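PDB 3QR0: phospholipase C-beta (PLC-beta) from Sepia officinalis, which belongs to the phospholipase C-beta family and combines PH, EF-hand, TIM-barrel and C2 domains in one chain, with a calcium ion bound in this model. Local coordinates for residues 170-174 / 206-210; 425-429 / 508-514; 557-562 / 634-639. All blocks are in the same frame, centred on the assembly; numbering follows the deposited sequence. Where two conformers were deposited one is given.

Contact 1: 170-174 / 206-210; sequences NKIPV and DAIDL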
loop_
_atom_site.group_PDB
_atom_site.type_symbol
_atom_site.label_atom_id
_atom_site.label_comp_id
_atom_site.label_asym_id
_atom_site.label_seq_id
_atom_site.Cartn_x
_atom_site.Cartn_y
_atom_site.Cartn_z
ATOM N N ASN A 170 -4.593 -37.461 3.538
ATOM C CA ASN A 170 -5.576 -37.245 2.475
ATOM C C ASN A 170 -6.999 -36.980 2.985
ATOM O O ASN A 170 -7.980 -37.348 2.337
ATOM C CB ASN A 170 -5.557 -38.422 1.486
ATOM C CG ASN A 170 -4.222 -38.563 0.770
ATOM O OD1 ASN A 170 -3.587 -37.569 0.408
ATOM N ND2 ASN A 170 -3.794 -39.803 0.555
ATOM N N LYS A 171 -7.101 -36.328 4.140
ATOM C CA LYS A 171 -8.395 -35.991 4.726
ATOM C C LYS A 171 -8.353 -34.598 5.340
ATOM O O LYS A 171 -7.342 -34.195 5.920
ATOM C CB LYS A 171 -8.795 -37.012 5.793
ATOM C CG LYS A 171 -9.097 -38.399 5.248
ATOM C CD LYS A 171 -9.400 -39.391 6.360
ATOM C CE LYS A 171 -9.925 -40.704 5.796
ATOM N NZ LYS A 171 -10.239 -41.696 6.863
ATOM N N ILE A 172 -9.462 -33.873 5.209
ATOM C CA ILE A 172 -9.589 -32.529 5.755
ATOM C C ILE A 172 -10.418 -32.598 7.036
ATOM O O ILE A 172 -11.614 -32.877 6.979
ATOM C CB ILE A 172 -10.280 -31.570 4.756
ATOM C CG1 ILE A 172 -9.442 -31.407 3.481
ATOM C CG2 ILE A 172 -10.501 -30.203 5.397
ATOM C CD1 ILE A 172 -9.484 -32.596 2.533
ATOM N N PRO A 173 -9.790 -32.355 8.199
ATOM C CA PRO A 173 -10.569 -32.421 9.438
ATOM C C PRO A 173 -11.580 -31.276 9.550
ATOM O O PRO A 173 -11.268 -30.138 9.188
ATOM C CB PRO A 173 -9.509 -32.350 10.545
ATOM C CG PRO A 173 -8.283 -31.822 9.914
ATOM C CD PRO A 173 -8.372 -32.033 8.434
ATOM N N VAL A 174 -12.787 -31.589 10.024
ATOM C CA VAL A 174 -13.827 -30.577 10.230
ATOM C C VAL A 174 -13.341 -29.532 11.229
ATOM O O VAL A 174 -13.612 -28.343 11.080
ATOM C CB VAL A 174 -15.147 -31.202 10.746
ATOM C CG1 VAL A 174 -16.143 -30.109 11.143
ATOM C CG2 VAL A 174 -15.749 -32.128 9.698
ATOM N N ASP A 206 -14.884 -35.399 12.911
ATOM C CA ASP A 206 -14.905 -36.029 11.590
ATOM C C ASP A 206 -13.850 -35.421 10.659
ATOM O O ASP A 206 -13.188 -34.442 11.004
ATOM C CB ASP A 206 -16.296 -35.904 10.954
ATOM C CG ASP A 206 -17.328 -36.821 11.601
ATOM O OD1 ASP A 206 -16.948 -37.869 12.167
ATOM O OD2 ASP A 206 -18.532 -36.496 11.527
ATOM N N ALA A 207 -13.696 -36.031 9.488
ATOM C CA ALA A 207 -12.780 -35.544 8.460
ATOM C C ALA A 207 -13.320 -35.894 7.076
ATOM O O ALA A 207 -13.947 -36.940 6.898
ATOM C CB ALA A 207 -11.400 -36.141 8.659
ATOM N N ILE A 208 -13.079 -35.015 6.106
ATOM C CA ILE A 208 -13.585 -35.188 4.745
ATOM C C ILE A 208 -12.479 -35.698 3.825
ATOM O O ILE A 208 -11.349 -35.224 3.893
ATOM C CB ILE A 208 -14.123 -33.858 4.173
ATOM C CG1 ILE A 208 -15.107 -33.207 5.150
ATOM C CG2 ILE A 208 -14.785 -34.091 2.818
ATOM C CD1 ILE A 208 -15.654 -31.881 4.669
ATOM N N ASP A 209 -12.811 -36.656 2.961
ATOM C CA ASP A 209 -11.844 -37.195 2.007
ATOM C C ASP A 209 -11.464 -36.140 0.970
ATOM O O ASP A 209 -12.318 -35.378 0.509
ATOM C CB ASP A 209 -12.408 -38.430 1.288
ATOM C CG ASP A 209 -12.567 -39.632 2.207
ATOM O OD1 ASP A 209 -13.208 -40.616 1.784
ATOM O OD2 ASP A 209 -12.057 -39.603 3.346
ATOM N N LEU A 210 -10.182 -36.106 0.606
ATOM C CA LEU A 210 -9.685 -35.188 -0.420
ATOM C C LEU A 210 -10.459 -35.336 -1.725
ATOM O O LEU A 210 -10.742 -34.340 -2.391
ATOM C CB LEU A 210 -8.192 -35.421 -0.682
ATOM C CG LEU A 210 -7.531 -34.519 -1.736
ATOM C CD1 LEU A 210 -7.702 -33.041 -1.378
ATOM C CD2 LEU A 210 -6.064 -34.863 -1.887
#
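Ile172 and Ile208 pair at the centre of a two-stranded antiparallel sheet, 171-173 against 207-209, of the kind that joins the loops of paired EF-hands. Each strand sits between helices, and the sheet couples the two helix-loop-helix units through their backbones.

Four backbone hydrogen bonds hold the pair. At the central residues the bonds are reciprocal and short: Ile172 N to Ile208 O and Ile208 N to Ile172 O both measure 2.7 Å. Beyond the strands, Leu210 N gives to Asn170 O and Val174 N to Asp206 O. Asn170 has left-handed backbone angles (53°/33°), which asparagine tolerates well. Pro173, which has no N-H to offer, falls in a non-hydrogen-bonded pair with Ala207, so the strand loses no bond by having it there; it is also the N-cap of helix 174-181.

Apolar side chains gather on the face of the two isoleucines. Both beta-branched side chains suit an extended backbone, and both rest on Ile177 of that helix. Ile172 has its CD1 turned back at chi2 (75°), so that Ile172 CD1 passes over Ile208 O (3.5 Å) and meets Leu210 CD1 at 4.3 Å.

The other face carries Lys171, Ala207 and Asp209. The small Ala207 sets its CB 4.0 Å from Lys171 CB. Lys171, extended beyond CG, and Asp209 run side by side in the same direction, so their opposite charges probably offset one another at this exposed surface. Their charged ends stay beyond salt-bridge range, with Lys171 NZ 4.5 Å from Asp209 OD2; it is the methylene Lys171 CE that comes nearest that oxygen, at 3.4 Å.

Contact 2: 425-429 / 508-514; sequences QKLLA and AEAAEEM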
loop_
_atom_site.group_PDB
_atom_site.type_symbol
_atom_site.label_atom_id
_atom_site.label_comp_id
_atom_site.label_asym_id
_atom_site.label_seq_id
_atom_site.Cartn_x
_atom_site.Cartn_y
_atom_site.Cartn_z
ATOM N N GLN A 425 31.533 14.340 8.183
ATOM C CA GLN A 425 30.947 14.461 6.832
ATOM C C GLN A 425 31.782 13.728 5.778
ATOM O O GLN A 425 31.238 13.197 4.806
ATOM C CB GLN A 425 30.779 15.932 6.416
ATOM C CG GLN A 425 29.605 16.639 7.075
ATOM C CD GLN A 425 29.294 17.985 6.445
ATOM O OE1 GLN A 425 29.213 18.110 5.222
ATOM N NE2 GLN A 425 29.107 18.999 7.280
ATOM N N LYS A 426 33.102 13.715 5.959
ATOM C CA LYS A 426 33.982 12.928 5.097
ATOM C C LYS A 426 33.608 11.457 5.176
ATOM O O LYS A 426 33.598 10.755 4.162
ATOM C CB LYS A 426 35.448 13.115 5.485
ATOM C CG LYS A 426 36.050 14.414 4.987
ATOM C CD LYS A 426 37.391 14.692 5.646
ATOM C CE LYS A 426 38.087 15.885 5.009
ATOM N NZ LYS A 426 38.738 15.550 3.693
ATOM N N LEU A 427 33.281 11.008 6.387
ATOM C CA LEU A 427 32.874 9.632 6.616
ATOM C C LEU A 427 31.490 9.348 6.037
ATOM O O LEU A 427 31.282 8.280 5.464
ATOM C CB LEU A 427 32.932 9.290 8.111
ATOM C CG LEU A 427 34.341 9.367 8.711
ATOM C CD1 LEU A 427 34.302 9.192 10.221
ATOM C CD2 LEU A 427 35.268 8.331 8.071
ATOM N N LEU A 428 30.556 10.294 6.166
ATOM C CA LEU A 428 29.245 10.161 5.517
ATOM C C LEU A 428 29.429 9.886 4.029
ATOM O O LEU A 428 28.872 8.929 3.494
ATOM C CB LEU A 428 28.391 11.423 5.676
ATOM C CG LEU A 428 27.942 11.884 7.063
ATOM C CD1 LEU A 428 27.160 13.184 6.943
ATOM C CD2 LEU A 428 27.118 10.829 7.775
ATOM N N ALA A 429 30.217 10.738 3.374
ATOM C CA ALA A 429 30.480 10.620 1.938
ATOM C C ALA A 429 31.166 9.306 1.607
ATOM O O ALA A 429 30.805 8.640 0.637
ATOM C CB ALA A 429 31.329 11.789 1.452
ATOM N N ALA A 508 24.641 22.148 9.359
ATOM C CA ALA A 508 26.045 22.518 9.208
ATOM C C ALA A 508 26.306 22.931 7.763
ATOM O O ALA A 508 25.527 22.600 6.868
ATOM C CB ALA A 508 26.942 21.353 9.586
ATOM N N GLU A 509 27.400 23.655 7.538
ATOM C CA GLU A 509 27.829 23.985 6.177
ATOM C C GLU A 509 28.274 22.691 5.512
ATOM O O GLU A 509 28.767 21.779 6.182
ATOM C CB GLU A 509 28.994 24.986 6.165
ATOM C CG GLU A 509 28.807 26.234 7.025
ATOM C CD GLU A 509 27.520 26.976 6.735
ATOM O OE1 GLU A 509 27.144 27.097 5.547
ATOM O OE2 GLU A 509 26.885 27.449 7.704
ATOM N N ALA A 510 28.102 22.607 4.199
ATOM C CA ALA A 510 28.456 21.401 3.473
ATOM C C ALA A 510 29.968 21.296 3.338
ATOM O O ALA A 510 30.642 22.274 3.006
ATOM C CB ALA A 510 27.797 21.390 2.100
ATOM N N ALA A 511 30.496 20.112 3.627
ATOM C CA ALA A 511 31.867 19.778 3.271
ATOM C C ALA A 511 31.881 19.507 1.771
ATOM O O ALA A 511 30.841 19.193 1.181
ATOM C CB ALA A 511 32.335 18.557 4.034
ATOM N N GLU A 512 33.056 19.622 1.158
ATOM C CA GLU A 512 33.178 19.431 -0.286
ATOM C C GLU A 512 32.842 17.997 -0.721
ATOM O O GLU A 512 32.269 17.800 -1.791
ATOM C CB GLU A 512 34.576 19.839 -0.774
ATOM C CG GLU A 512 34.725 19.832 -2.298
ATOM C CD GLU A 512 35.739 20.847 -2.809
ATOM O OE1 GLU A 512 36.763 21.088 -2.132
ATOM O OE2 GLU A 512 35.509 21.407 -3.903
ATOM N N GLU A 513 33.167 17.007 0.110
ATOM C CA GLU A 513 32.877 15.602 -0.221
ATOM C C GLU A 513 31.377 15.302 -0.262
ATOM O O GLU A 513 30.938 14.471 -1.057
ATOM C CB GLU A 513 33.548 14.632 0.760
ATOM C CG GLU A 513 35.062 14.530 0.629
ATOM C CD GLU A 513 35.812 15.576 1.435
ATOM O OE1 GLU A 513 37.049 15.436 1.557
ATOM O OE2 GLU A 513 35.183 16.533 1.944
ATOM N N MET A 514 30.601 15.956 0.603
ATOM C CA MET A 514 29.143 15.798 0.585
ATOM C C MET A 514 28.538 16.629 -0.534
ATOM O O MET A 514 27.699 16.139 -1.284
ATOM C CB MET A 514 28.505 16.187 1.925
ATOM C CG MET A 514 28.530 15.084 2.977
ATOM S SD MET A 514 27.797 13.528 2.426
ATOM C CE MET A 514 26.115 14.047 2.079
HETATM O O HOH W 1 36.776 18.260 2.864
#
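Gln425 reaches Glu509 and Ala511 because its CG stands anti to the carbonyl carbon (chi1 -76°) and the chain then runs out straight, carrying the amide away from helix 422-436 to the backbone of 508-514. There the amide works like a piece of main chain, offering a donor and an acceptor to a strand-like run. Gln425 NE2 gives a nearly straight bond to Glu509 O (3.0 Å), which lies in the amide plane, while Gln425 OE1 takes the N-H of Ala511 at 2.9 Å, that donor sitting above the carbonyl plane. Gln425 NE2 also bonds to Cys420 O, so the buried amide is gripped on both its polar atoms and its rotation is fixed. Glutamine suits the place, being long enough to span the gap and uncharged.

Lys426 and Glu513 meet at the outer edge. A bend at chi4 (-78°) swings the ammonium onto the carboxylate, whose own chain is bent at chi2; Lys426 NZ lies 2.7 Å from Glu513 OE1, on the syn side of that oxygen but above the carboxylate plane. The two side chains cross obliquely, Lys426 CG lying near the Glu513 carboxylate.

Apolar contacts lie deeper. Met514, curled at chi2 and chi3, places SD 3.9 Å from Leu428 CB and 4.1 Å from Ala429 CB, its flexible thioether following the helix surface. Ala429 is small enough for Glu513 CB to close to 3.7 Å from its own CB.

Met514 also touches Phe416 and Asn418, and Ala508 bonds to the backbone of Asn418. Ala511 is the N-cap of helix 512-515. Strand 412-418 followed by helix 422-436 is a beta-alpha unit of the TIM barrel, and the end of the X/Y linker, which joins the two halves of the barrel in this family, is held against that helix.

Contact 3: 557-562 / 634-639; sequences PEDFVD and KRFDPF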
loop_
_atom_site.group_PDB
_atom_site.type_symbol
_atom_site.label_atom_id
_atom_site.label_comp_id
_atom_site.label_asym_id
_atom_site.label_seq_id
_atom_site.Cartn_x
_atom_site.Cartn_y
_atom_site.Cartn_z
ATOM N N PRO A 557 -1.527 30.271 -4.542
ATOM C CA PRO A 557 -1.789 28.876 -4.880
ATOM C C PRO A 557 -1.479 28.524 -6.339
ATOM O O PRO A 557 -0.891 27.470 -6.598
ATOM C CB PRO A 557 -3.289 28.711 -4.586
ATOM C CG PRO A 557 -3.848 30.073 -4.578
ATOM C CD PRO A 557 -2.752 30.988 -4.145
ATOM N N GLU A 558 -1.872 29.396 -7.271
ATOM C CA GLU A 558 -1.625 29.170 -8.698
ATOM C C GLU A 558 -0.133 29.131 -9.021
ATOM O O GLU A 558 0.319 28.278 -9.788
ATOM C CB GLU A 558 -2.302 30.246 -9.552
ATOM C CG GLU A 558 -3.812 30.313 -9.407
ATOM C CD GLU A 558 -4.266 31.390 -8.443
ATOM O OE1 GLU A 558 -3.472 31.795 -7.565
ATOM O OE2 GLU A 558 -5.427 31.837 -8.570
ATOM N N ASP A 559 0.626 30.052 -8.431
ATOM C CA ASP A 559 2.079 30.089 -8.620
ATOM C C ASP A 559 2.769 28.842 -8.053
ATOM O O ASP A 559 3.769 28.381 -8.606
ATOM C CB ASP A 559 2.692 31.329 -7.965
ATOM C CG ASP A 559 2.218 32.637 -8.593
ATOM O OD1 ASP A 559 1.681 32.630 -9.720
ATOM O OD2 ASP A 559 2.398 33.688 -7.944
ATOM N N PHE A 560 2.229 28.303 -6.956
ATOM C CA PHE A 560 2.784 27.100 -6.337
ATOM C C PHE A 560 2.650 25.929 -7.315
ATOM O O PHE A 560 3.612 25.195 -7.552
ATOM C CB PHE A 560 2.063 26.786 -5.016
ATOM C CG PHE A 560 2.896 26.033 -4.002
ATOM C CD1 PHE A 560 4.054 25.336 -4.355
ATOM C CD2 PHE A 560 2.481 25.986 -2.676
ATOM C CE1 PHE A 560 4.791 24.650 -3.399
ATOM C CE2 PHE A 560 3.215 25.291 -1.720
ATOM C CZ PHE A 560 4.368 24.624 -2.082
ATOM N N VAL A 561 1.458 25.771 -7.888
ATOM C CA VAL A 561 1.220 24.738 -8.897
ATOM C C VAL A 561 2.171 24.893 -10.096
ATOM O O VAL A 561 2.726 23.906 -10.574
ATOM C CB VAL A 561 -0.250 24.750 -9.376
ATOM C CG1 VAL A 561 -0.451 23.819 -10.569
ATOM C CG2 VAL A 561 -1.195 24.366 -8.227
ATOM N N ASP A 562 2.373 26.128 -10.553
ATOM C CA ASP A 562 3.261 26.393 -11.689
ATOM C C ASP A 562 4.726 26.086 -11.368
ATOM O O ASP A 562 5.433 25.505 -12.186
ATOM C CB ASP A 562 3.136 27.848 -12.152
ATOM C CG ASP A 562 1.911 28.098 -13.032
ATOM O OD1 ASP A 562 1.737 29.258 -13.451
ATOM O OD2 ASP A 562 1.129 27.162 -13.307
ATOM N N LYS A 634 -1.347 26.451 -18.471
ATOM C CA LYS A 634 -2.593 26.448 -17.693
ATOM C C LYS A 634 -2.373 26.970 -16.269
ATOM O O LYS A 634 -1.391 26.614 -15.616
ATOM C CB LYS A 634 -3.189 25.035 -17.643
ATOM C CG LYS A 634 -4.705 25.011 -17.433
ATOM C CD LYS A 634 -5.226 23.600 -17.200
ATOM C CE LYS A 634 -6.704 23.467 -17.566
ATOM N NZ LYS A 634 -7.564 24.496 -16.914
ATOM N N ARG A 635 -3.285 27.822 -15.809
ATOM C CA ARG A 635 -3.310 28.276 -14.422
ATOM C C ARG A 635 -4.380 27.485 -13.685
ATOM O O ARG A 635 -5.487 27.321 -14.197
ATOM C CB ARG A 635 -3.620 29.773 -14.334
ATOM C CG ARG A 635 -2.525 30.671 -14.884
ATOM C CD ARG A 635 -1.338 30.771 -13.931
ATOM N NE ARG A 635 -1.529 31.785 -12.897
ATOM C CZ ARG A 635 -0.631 32.093 -11.963
ATOM N NH1 ARG A 635 0.535 31.461 -11.907
ATOM N NH2 ARG A 635 -0.902 33.037 -11.071
ATOM N N PHE A 636 -4.040 26.992 -12.495
ATOM C CA PHE A 636 -4.953 26.169 -11.700
ATOM C C PHE A 636 -4.922 26.566 -10.222
ATOM O O PHE A 636 -3.868 26.539 -9.589
ATOM C CB PHE A 636 -4.598 24.691 -11.846
ATOM C CG PHE A 636 -5.368 23.789 -10.920
ATOM C CD1 PHE A 636 -6.751 23.715 -11.000
ATOM C CD2 PHE A 636 -4.713 23.023 -9.963
ATOM C CE1 PHE A 636 -7.472 22.887 -10.149
ATOM C CE2 PHE A 636 -5.425 22.192 -9.107
ATOM C CZ PHE A 636 -6.814 22.127 -9.203
ATOM N N ASP A 637 -6.086 26.943 -9.695
ATOM C CA ASP A 637 -6.250 27.255 -8.283
ATOM C C ASP A 637 -6.866 26.028 -7.597
ATOM O O ASP A 637 -8.041 25.726 -7.814
ATOM C CB ASP A 637 -7.146 28.492 -8.119
ATOM C CG ASP A 637 -7.355 28.891 -6.666
ATOM O OD1 ASP A 637 -6.822 28.218 -5.757
ATOM O OD2 ASP A 637 -8.057 29.900 -6.434
ATOM N N PRO A 638 -6.071 25.305 -6.784
ATOM C CA PRO A 638 -6.599 24.129 -6.092
ATOM C C PRO A 638 -7.688 24.420 -5.058
ATOM O O PRO A 638 -8.311 23.487 -4.570
ATOM C CB PRO A 638 -5.362 23.531 -5.410
ATOM C CG PRO A 638 -4.388 24.623 -5.344
ATOM C CD PRO A 638 -4.621 25.448 -6.559
ATOM N N PHE A 639 -7.917 25.692 -4.735
ATOM C CA PHE A 639 -9.030 26.075 -3.866
ATOM C C PHE A 639 -10.316 26.390 -4.633
ATOM O O PHE A 639 -11.292 26.844 -4.038
ATOM C CB PHE A 639 -8.634 27.265 -2.993
ATOM C CG PHE A 639 -7.553 26.948 -2.017
ATOM C CD1 PHE A 639 -7.848 26.274 -0.836
ATOM C CD2 PHE A 639 -6.238 27.301 -2.275
ATOM C CE1 PHE A 639 -6.858 25.973 0.068
ATOM C CE2 PHE A 639 -5.240 27.001 -1.376
ATOM C CZ PHE A 639 -5.548 26.335 -0.200
HETATM O O HOH W 2 -1.256 27.509 -11.917
#
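Glu558 and Asp637 bring their CA atoms within 5.0 Å where the irregular run 634-639 passes beside the first turns of helix 557-563.

Arg635 carries the salt-bridge network with Asp559 and Asp562. Its chain, bent at chi2 (-76°) and chi3 (-84°), curls back to the helix and turns the guanidinium edge to two carboxylates one turn apart. Arg635 NH1 and NH2 both give to a single oxygen, Asp559 OD1, NH1 at 2.7 Å. Arg635 NH1 also gives a bond to Asp562 OD1 (2.9 Å), which it meets from well above the carboxylate plane. All three bonds run in the guanidinium plane, while Glu558 CB covers one face, 3.5 Å from Arg635 CZ. Arginine suits this spot because its flat group can pack on an aliphatic carbon and bond along its edge at once. The other oxygen of Asp562, OD2, forms a salt bridge with Lys565 and accepts from a water that also ties Glu558 O to Phe636 N. Phe636 O is buried without a hydrogen-bond partner; Glu558 CA, 3.6 Å away, offers it a C-H instead.

Pro557 and Val561 form the apolar part. Pro557 CB lies 4.0 Å from Pro638 CD and at the edge of the Phe639 ring, and Val561 CG2 reaches the same Pro638 CD. Prolines fit well, rigid in a first helical turn and in a bend. Asp637 steadies that bend with an Asx turn, its OD1 accepting from Phe639 N (2.9 Å).

Around this, Phe636 meets Phe628 of helix 627-630 edge-to-face and touches Leu678 in a loop between C2 strands, whereas Phe639 packs on Leu553 of helix 546-555 and, with Pro557, on Arg797 of helix 793-800.

Overall arrangement
The three contacts follow one another along the chain, each closing before the next opens, and none touches another. Contact 1 belongs to the EF-hand region and lies across the chain's centre from the other two, its own centre about 66 Å from that of contact 2 and about 64 Å from that of contact 3. Contacts 2 and 3 are nearer neighbours, centres about 37 Å apart, and both involve helices of the TIM barrel: 422-436 in contact 2, 557-563 in contact 3. The calcium ion lies about 13 Å from the side chain of Leu428 in contact 2. They are separate local joints within a multidomain protein: EF-hand pairing, the linker's seat on a barrel helix and the barrel-to-C2 connection.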